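Local coordinates for cupin 2, conserved barrel domain protein (Novosphingobium aromaticivorans DSM 12444, PDB 3ES1) that is of unknown function but has a cupin-like beta-barrel fold and packs as a two-fold symmetric pair of chains, at the interface of chains A and B. Sequence-based numbering; all coordinates share one arbitrary frame. Chains: chain A/B, Cupin 2, conserved barrel domain protein.

The interface of chains A and B. Residues chain A 100, 102, 129, 131; chain B 51-53, 60.
Strands 99-107 and 127-130 of chain A, with the loop residue A:Arg131 that follows, meet strand 45-53 of chain B and the loop carrying B:Asn60. The indole of B:Trp51, with 56 Å² hidden by the partner, is laid against the sheet of chain A by one face. Methyl CG1 of A:Val129 stands 3.6 Å above that ring plane, over its centre, a CH-pi contact; chi1 of -175° turns this methyl away from the backbone N of its own residue and toward the indole. Around the ring, the delta methyl CD1 of A:Ile100 comes 3.6 Å from the indole nitrogen, B:Trp51 NE1. Ring carbon CE1 of A:Tyr102, whose side chain runs at about a right angle to the tryptophan, lies 3.7 Å from B:Trp51 CD1. At the benzo end, CD of A:Arg131 packs 3.8 Å from B:Trp51 CZ2, its side chain also running across the tryptophan. Methyl CG2 of B:Thr53 meets the delta methyl CD1 of A:Ile100 tip to tip at 3.9 Å. An alanine in place of B:Trp51 would probably open a gap beneath A:Val129 CG1 and leave A:Arg131 CD and A:Tyr102 CE1 without their packing partner. Beyond the indole, the side chains of A:Arg131 and B:Asn60 run antiparallel alongside one another, with the guanidinium turned nearly perpendicular (89°) to the amide. Water 1 lies 3.1 Å from the guanidinium NE of A:Arg131 and 2.7 Å from the amide OD1 of B:Asn60, while water 2 links A:Arg131 O to B:Asn60 O. This patch, repeated by the two-fold, joins apolar packing to a water-bridged margin and probably helps hold the deposited pair together, though the structure alone does not show whether that pair is the biological dimer.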
ATOM      1  N   ILE A 100      10.959  -2.113   3.913  1.00 17.88           N
ATOM      2  CA  ILE A 100      10.428  -2.677   2.669  1.00 17.11           C
ATOM      3  C   ILE A 100       9.277  -1.774   2.287  1.00 16.92           C
ATOM      4  O   ILE A 100       8.504  -1.363   3.127  1.00 17.19           O
ATOM      5  CB  ILE A 100       9.992  -4.188   2.808  1.00 15.54           C
ATOM      6  CG1 ILE A 100       9.708  -4.835   1.442  1.00 16.09           C
ATOM      7  CG2 ILE A 100       8.789  -4.432   3.777  1.00 14.83           C
ATOM      8  CD1 ILE A 100       9.434  -6.375   1.516  1.00 16.88           C
ATOM      9  N   TYR A 102       6.084  -0.988  -0.573  1.00 16.79           N
ATOM     10  CA  TYR A 102       5.203  -1.364  -1.657  1.00 17.30           C
ATOM     11  C   TYR A 102       4.820  -0.073  -2.380  1.00 17.36           C
ATOM     12  O   TYR A 102       4.222   0.829  -1.803  1.00 18.87           O
ATOM     13  CB  TYR A 102       3.943  -2.088  -1.159  1.00 16.15           C
ATOM     14  CG  TYR A 102       4.206  -3.268  -0.301  1.00 16.28           C
ATOM     15  CD1 TYR A 102       5.225  -4.195  -0.633  1.00 16.62           C
ATOM     16  CD2 TYR A 102       3.455  -3.501   0.872  1.00 18.37           C
ATOM     17  CE1 TYR A 102       5.467  -5.315   0.180  1.00 19.15           C
ATOM     18  CE2 TYR A 102       3.710  -4.630   1.686  1.00 19.48           C
ATOM     19  CZ  TYR A 102       4.700  -5.551   1.313  1.00 18.20           C
ATOM     20  OH  TYR A 102       4.943  -6.657   2.123  1.00 17.09           O
ATOM     21  N   VAL A 129       8.052  -3.837  -5.292  1.00 18.05           N
ATOM     22  CA  VAL A 129       8.463  -4.337  -3.960  1.00 17.89           C
ATOM     23  C   VAL A 129       9.922  -3.944  -3.749  1.00 18.55           C
ATOM     24  O   VAL A 129      10.831  -4.570  -4.306  1.00 19.33           O
ATOM     25  CB  VAL A 129       8.250  -5.867  -3.855  1.00 17.36           C
ATOM     26  CG1 VAL A 129       8.555  -6.405  -2.453  1.00 17.00           C
ATOM     27  CG2 VAL A 129       6.789  -6.226  -4.275  1.00 18.32           C
ATOM     28  N   ARG A 131      13.034  -3.750  -1.665  1.00 18.35           N
ATOM     29  CA  ARG A 131      13.575  -4.563  -0.553  1.00 18.77           C
ATOM     30  C   ARG A 131      14.871  -3.965   0.044  1.00 18.90           C
ATOM     31  O   ARG A 131      15.893  -4.632   0.164  1.00 19.06           O
ATOM     32  CB  ARG A 131      13.718  -6.027  -0.994  1.00 19.44           C
ATOM     33  CG  ARG A 131      12.345  -6.687  -1.286  1.00 18.72           C
ATOM     34  CD  ARG A 131      12.455  -8.091  -1.794  1.00 21.33           C
ATOM     35  NE  ARG A 131      13.223  -8.908  -0.851  1.00 22.23           N
ATOM     36  CZ  ARG A 131      14.471  -9.290  -1.036  1.00 21.93           C
ATOM     37  NH1 ARG A 131      15.129  -8.923  -2.118  1.00 19.44           N
ATOM     38  NH2 ARG A 131      15.077 -10.012  -0.107  1.00 21.40           N
TER
ATOM     39  N   TRP B  51       2.718  -9.761  -2.617  1.00 16.55           N
ATOM     40  CA  TRP B  51       3.821  -9.967  -1.672  1.00 16.82           C
ATOM     41  C   TRP B  51       3.287 -10.177  -0.263  1.00 17.02           C
ATOM     42  O   TRP B  51       2.164  -9.765   0.068  1.00 16.94           O
ATOM     43  CB  TRP B  51       4.804  -8.753  -1.688  1.00 16.12           C
ATOM     44  CG  TRP B  51       6.211  -9.069  -1.194  1.00 14.91           C
ATOM     45  CD1 TRP B  51       6.703  -8.852   0.044  1.00 16.36           C
ATOM     46  CD2 TRP B  51       7.254  -9.731  -1.923  1.00 17.14           C
ATOM     47  NE1 TRP B  51       7.982  -9.321   0.149  1.00 16.78           N
ATOM     48  CE2 TRP B  51       8.356  -9.857  -1.051  1.00 16.92           C
ATOM     49  CE3 TRP B  51       7.361 -10.239  -3.224  1.00 15.91           C
ATOM     50  CZ2 TRP B  51       9.553 -10.473  -1.448  1.00 18.92           C
ATOM     51  CZ3 TRP B  51       8.517 -10.806  -3.615  1.00 17.38           C
ATOM     52  CH2 TRP B  51       9.611 -10.936  -2.734  1.00 16.42           C
ATOM     53  N   THR B  52       4.147 -10.791   0.532  1.00 16.67           N
ATOM     54  CA  THR B  52       3.975 -10.979   1.976  1.00 17.31           C
ATOM     55  C   THR B  52       5.300 -10.896   2.685  1.00 18.42           C
ATOM     56  O   THR B  52       6.342 -11.218   2.115  1.00 20.43           O
ATOM     57  CB  THR B  52       3.390 -12.350   2.318  1.00 17.86           C
ATOM     58  OG1 THR B  52       4.315 -13.382   1.974  1.00 19.26           O
ATOM     59  CG2 THR B  52       2.059 -12.561   1.589  1.00 17.16           C
ATOM     60  N   THR B  53       5.268 -10.487   3.941  1.00 18.31           N
ATOM     61  CA  THR B  53       6.443 -10.626   4.831  1.00 18.37           C
ATOM     62  C   THR B  53       6.013 -11.463   6.025  1.00 19.41           C
ATOM     63  O   THR B  53       4.869 -11.338   6.493  1.00 20.29           O
ATOM     64  CB  THR B  53       6.979  -9.223   5.255  1.00 18.70           C
ATOM     65  OG1 THR B  53       6.030  -8.566   6.093  1.00 17.22           O
ATOM     66  CG2 THR B  53       7.241  -8.374   4.029  1.00 17.22           C
ATOM     67  N   ASN B  60      14.792  -7.736   4.981  1.00 17.72           N
ATOM     68  CA  ASN B  60      15.300  -7.639   3.625  1.00 18.25           C
ATOM     69  C   ASN B  60      16.467  -8.577   3.378  1.00 18.53           C
ATOM     70  O   ASN B  60      17.108  -8.522   2.316  1.00 19.63           O
ATOM     71  CB  ASN B  60      15.624  -6.196   3.228  1.00 18.75           C
ATOM     72  CG  ASN B  60      14.385  -5.409   3.013  1.00 17.70           C
ATOM     73  OD1 ASN B  60      13.418  -5.901   2.406  1.00 18.63           O
ATOM     74  ND2 ASN B  60      14.361  -4.210   3.519  1.00 12.76           N
TER
HETATM   75  O   HOH W   1      12.471  -8.455   2.070  1.00 17.12           O
HETATM   76  O   HOH W   2      17.323  -6.893  -0.066  1.00 17.36           O